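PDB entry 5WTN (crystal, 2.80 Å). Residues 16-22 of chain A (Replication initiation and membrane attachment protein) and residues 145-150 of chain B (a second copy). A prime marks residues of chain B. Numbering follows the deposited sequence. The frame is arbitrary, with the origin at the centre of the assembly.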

ATOM      1  N   VAL A  16     -15.958   5.237  13.856  1.00 14.28           N
ATOM      2  CA  VAL A  16     -15.449   5.527  12.515  1.00 11.91           C
ATOM      3  C   VAL A  16     -15.840   4.427  11.546  1.00 13.15           C
ATOM      4  O   VAL A  16     -15.585   3.247  11.799  1.00 13.59           O
ATOM      5  CB  VAL A  16     -13.932   5.579  12.482  1.00 10.82           C
ATOM      6  CG1 VAL A  16     -13.459   6.109  11.117  1.00  9.95           C
ATOM      7  CG2 VAL A  16     -13.406   6.406  13.609  1.00 10.12           C
ATOM      8  N   GLN A  17     -16.414   4.808  10.412  1.00 13.44           N
ATOM      9  CA  GLN A  17     -16.800   3.825   9.393  1.00 14.42           C
ATOM     10  C   GLN A  17     -16.459   4.239   7.956  1.00 15.95           C
ATOM     11  O   GLN A  17     -16.209   5.425   7.665  1.00 13.99           O
ATOM     12  CB  GLN A  17     -18.288   3.466   9.555  1.00 14.40           C
ATOM     13  CG  GLN A  17     -18.523   2.651  10.818  1.00 14.78           C
ATOM     14  CD  GLN A  17     -19.965   2.446  11.174  1.00 17.83           C
ATOM     15  OE1 GLN A  17     -20.389   2.808  12.273  1.00 24.31           O
ATOM     16  NE2 GLN A  17     -20.730   1.834  10.277  1.00 21.33           N
ATOM     17  N   SER A  18     -16.404   3.264   7.054  1.00 18.13           N
ATOM     18  CA  SER A  18     -16.243   3.599   5.644  1.00 17.59           C
ATOM     19  C   SER A  18     -16.794   2.510   4.769  1.00 20.62           C
ATOM     20  O   SER A  18     -16.678   1.335   5.120  1.00 19.84           O
ATOM     21  CB  SER A  18     -14.767   3.814   5.307  1.00 15.73           C
ATOM     22  OG  SER A  18     -14.631   4.562   4.116  1.00 14.63           O
ATOM     23  N   ARG A  19     -17.366   2.877   3.623  1.00 20.76           N
ATOM     24  CA  ARG A  19     -17.624   1.866   2.605  1.00 21.75           C
ATOM     25  C   ARG A  19     -16.521   1.853   1.543  1.00 25.55           C
ATOM     26  O   ARG A  19     -16.543   1.050   0.601  1.00 34.10           O
ATOM     27  CB  ARG A  19     -19.054   1.911   2.021  1.00 24.33           C
ATOM     28  CG  ARG A  19     -19.756   3.270   2.024  1.00 31.34           C
ATOM     29  CD  ARG A  19     -20.884   3.364   3.066  1.00 27.97           C
ATOM     30  NE  ARG A  19     -20.399   3.136   4.431  1.00 25.15           N
ATOM     31  CZ  ARG A  19     -20.702   2.066   5.170  1.00 27.72           C
ATOM     32  NH1 ARG A  19     -21.517   1.124   4.690  1.00 32.88           N
ATOM     33  NH2 ARG A  19     -20.203   1.944   6.396  1.00 22.89           N
ATOM     34  N   GLY A  20     -15.549   2.742   1.710  1.00 24.20           N
ATOM     35  CA  GLY A  20     -14.378   2.754   0.852  1.00 28.11           C
ATOM     36  C   GLY A  20     -13.157   2.179   1.553  1.00 29.46           C
ATOM     37  O   GLY A  20     -13.160   1.964   2.768  1.00 27.01           O
ATOM     38  N   VAL A  21     -12.108   1.913   0.785  1.00 32.64           N
ATOM     39  CA  VAL A  21     -10.799   1.651   1.381  1.00 35.52           C
ATOM     40  C   VAL A  21      -9.849   2.747   0.921  1.00 34.79           C
ATOM     41  O   VAL A  21      -9.818   3.131  -0.253  1.00 35.93           O
ATOM     42  CB  VAL A  21     -10.242   0.243   1.055  1.00 33.08           C
ATOM     43  CG1 VAL A  21      -8.822   0.073   1.621  1.00 30.58           C
ATOM     44  CG2 VAL A  21     -11.157  -0.814   1.624  1.00 31.95           C
ATOM     45  N   LEU A  22      -9.097   3.271   1.865  1.00 29.78           N
ATOM     46  CA  LEU A  22      -8.263   4.412   1.594  1.00 33.53           C
ATOM     47  C   LEU A  22      -6.907   3.805   1.212  1.00 34.85           C
ATOM     48  O   LEU A  22      -6.363   3.002   1.966  1.00 37.46           O
ATOM     49  CB  LEU A  22      -8.230   5.302   2.860  1.00 32.26           C
ATOM     50  CG  LEU A  22      -9.619   5.334   3.592  1.00 37.40           C
ATOM     51  CD1 LEU A  22      -9.692   5.952   5.032  1.00 25.67           C
ATOM     52  CD2 LEU A  22     -10.706   5.979   2.728  1.00 31.19           C
TER
ATOM     53  N   ALA B 145     -17.249  -6.972   2.356  1.00 33.79           N
ATOM     54  CA  ALA B 145     -18.381  -6.248   2.922  1.00 34.04           C
ATOM     55  C   ALA B 145     -18.000  -5.447   4.181  1.00 37.42           C
ATOM     56  O   ALA B 145     -17.069  -5.809   4.914  1.00 37.49           O
ATOM     57  CB  ALA B 145     -19.501  -7.208   3.232  1.00 31.55           C
ATOM     58  N   ARG B 146     -18.698  -4.329   4.379  1.00 39.30           N
ATOM     59  CA  ARG B 146     -18.658  -3.541   5.613  1.00 39.58           C
ATOM     60  C   ARG B 146     -20.098  -3.381   6.115  1.00 41.64           C
ATOM     61  O   ARG B 146     -21.011  -3.192   5.305  1.00 41.46           O
ATOM     62  CB  ARG B 146     -18.084  -2.148   5.337  1.00 35.79           C
ATOM     63  CG  ARG B 146     -16.655  -2.137   4.824  1.00 36.47           C
ATOM     64  CD  ARG B 146     -15.690  -2.505   5.913  1.00 35.89           C
ATOM     65  NE  ARG B 146     -14.313  -2.607   5.440  1.00 43.52           N
ATOM     66  CZ  ARG B 146     -13.731  -3.756   5.108  1.00 49.01           C
ATOM     67  NH1 ARG B 146     -14.419  -4.895   5.188  1.00 41.99           N
ATOM     68  NH2 ARG B 146     -12.463  -3.772   4.693  1.00 46.23           N
ATOM     69  N   PRO B 147     -20.309  -3.450   7.449  1.00 47.63           N
ATOM     70  CA  PRO B 147     -21.645  -3.205   8.021  1.00 42.93           C
ATOM     71  C   PRO B 147     -22.226  -1.867   7.561  1.00 39.62           C
ATOM     72  O   PRO B 147     -21.518  -0.851   7.566  1.00 42.33           O
ATOM     73  CB  PRO B 147     -21.377  -3.175   9.528  1.00 37.14           C
ATOM     74  CG  PRO B 147     -20.207  -4.075   9.713  1.00 42.66           C
ATOM     75  CD  PRO B 147     -19.347  -3.913   8.471  1.00 46.34           C
ATOM     76  N   SER B 148     -23.505  -1.869   7.193  1.00 38.49           N
ATOM     77  CA  SER B 148     -24.144  -0.693   6.613  1.00 40.03           C
ATOM     78  C   SER B 148     -24.368   0.429   7.639  1.00 42.26           C
ATOM     79  O   SER B 148     -24.076   0.264   8.822  1.00 50.34           O
ATOM     80  CB  SER B 148     -25.483  -1.105   6.002  1.00 36.81           C
ATOM     81  OG  SER B 148     -26.063  -0.014   5.318  1.00 45.53           O
ATOM     82  N   ILE B 149     -24.883   1.572   7.194  1.00 43.34           N
ATOM     83  CA  ILE B 149     -25.254   2.642   8.121  1.00 43.48           C
ATOM     84  C   ILE B 149     -26.754   2.654   8.354  1.00 45.96           C
ATOM     85  O   ILE B 149     -27.528   2.843   7.404  1.00 43.05           O
ATOM     86  CB  ILE B 149     -24.878   4.024   7.582  1.00 42.03           C
ATOM     87  CG1 ILE B 149     -23.353   4.174   7.509  1.00 34.60           C
ATOM     88  CG2 ILE B 149     -25.514   5.117   8.443  1.00 33.32           C
ATOM     89  CD1 ILE B 149     -22.904   5.582   7.148  1.00 26.91           C
ATOM     90  N   ASP B 150     -27.168   2.490   9.611  1.00 47.96           N
ATOM     91  CA  ASP B 150     -28.592   2.420   9.899  1.00 47.15           C
ATOM     92  C   ASP B 150     -29.153   3.840   9.886  1.00 47.18           C
ATOM     93  O   ASP B 150     -28.874   4.640  10.783  1.00 45.73           O
ATOM     94  CB  ASP B 150     -28.787   1.792  11.275  1.00 50.34           C
ATOM     95  CG  ASP B 150     -30.216   1.364  11.534  1.00 52.09           C
ATOM     96  OD1 ASP B 150     -31.140   1.912  10.887  1.00 48.75           O
ATOM     97  OD2 ASP B 150     -30.403   0.475  12.400  1.00 56.17           O
TER

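A small contact between two copies of the protein, burying 285 Å² in total, is centred on the Arg19 guanidinium, which reaches the carbonyl oxygen of Pro147′ through two weak hydrogen bonds, with packing of side chains against backbone and against each other around it. Gln17 lies in a strand, and the chain B stretch has no regular helix or strand; the closest CA pair, Arg19 CA to Arg146′ CA, is 6.3 Å apart.

Arg19 gives up more surface to its partner than any other residue, 70 Å². Its CA-to-CB bond points sideways, yet the end of the side chain comes nearer to chain B, and chi1 (28°) and chi2 (-108°) both lie between the usual wells. From there the guanidinium meets the Pro147′ carbonyl edge-on: NH2 lies 3.3 Å from Pro147′ O with an N-H...O angle of 158°, and NH1 lies 3.5 Å from the same Pro147′ O at 147°. The oxygen sits near the guanidinium plane, where both terminal nitrogens can direct a hydrogen to it, but the distances are long and both bonds are weak. NE and NH1 of Arg19 also have hydrogen-bond partners elsewhere in the structure. Over one face of the guanidinium lies the aliphatic side chain of Ile149′, with its CG1 4.0 Å from Arg19 NH2; this is a packing contact on the face, while the carbonyl lies at the edge. NH1 of Arg19 also passes 3.7 Å from Ser148′ CA, while the CA-to-CB bond of Ser148′ points away.

The CA-to-CB bond of Gln17 points toward chain B, and its side-chain amide comes near the same segment, but stops short of bonding. Its NE2 is 3.9 Å from Pro147′ O and 4.0 Å from Ser148′ O, too far for a hydrogen bond to either carbonyl, and 4.5 Å from Ile149′ CG1. The side chain lies beside the Arg19 guanidinium, while its OE1 is hydrogen-bonded to a residue adjoining the stretches.

Arg146′ contributes nearly as much covered surface as Arg19, 63 Å², but in a different way. Its CA-to-CB bond points toward chain A, and the aliphatic part of the side chain lies against the backbone there, CG standing 3.5 Å from Ser18 O. Its charged end makes no hydrogen bond across the contact: NH1 turns back to its own chain and donates to Ala145′ O at 2.8 Å, and NH2 only brushes Val21 CG2 at 4.5 Å.

On the chain A side, Ser18 directs its CA-to-CB bond away from chain B, so its carbonyl rather than its hydroxyl meets Arg146′. Ser18 OG instead accepts a hydrogen bond from Gly20 N at 3.2 Å, bridging the residues on either side of Arg19.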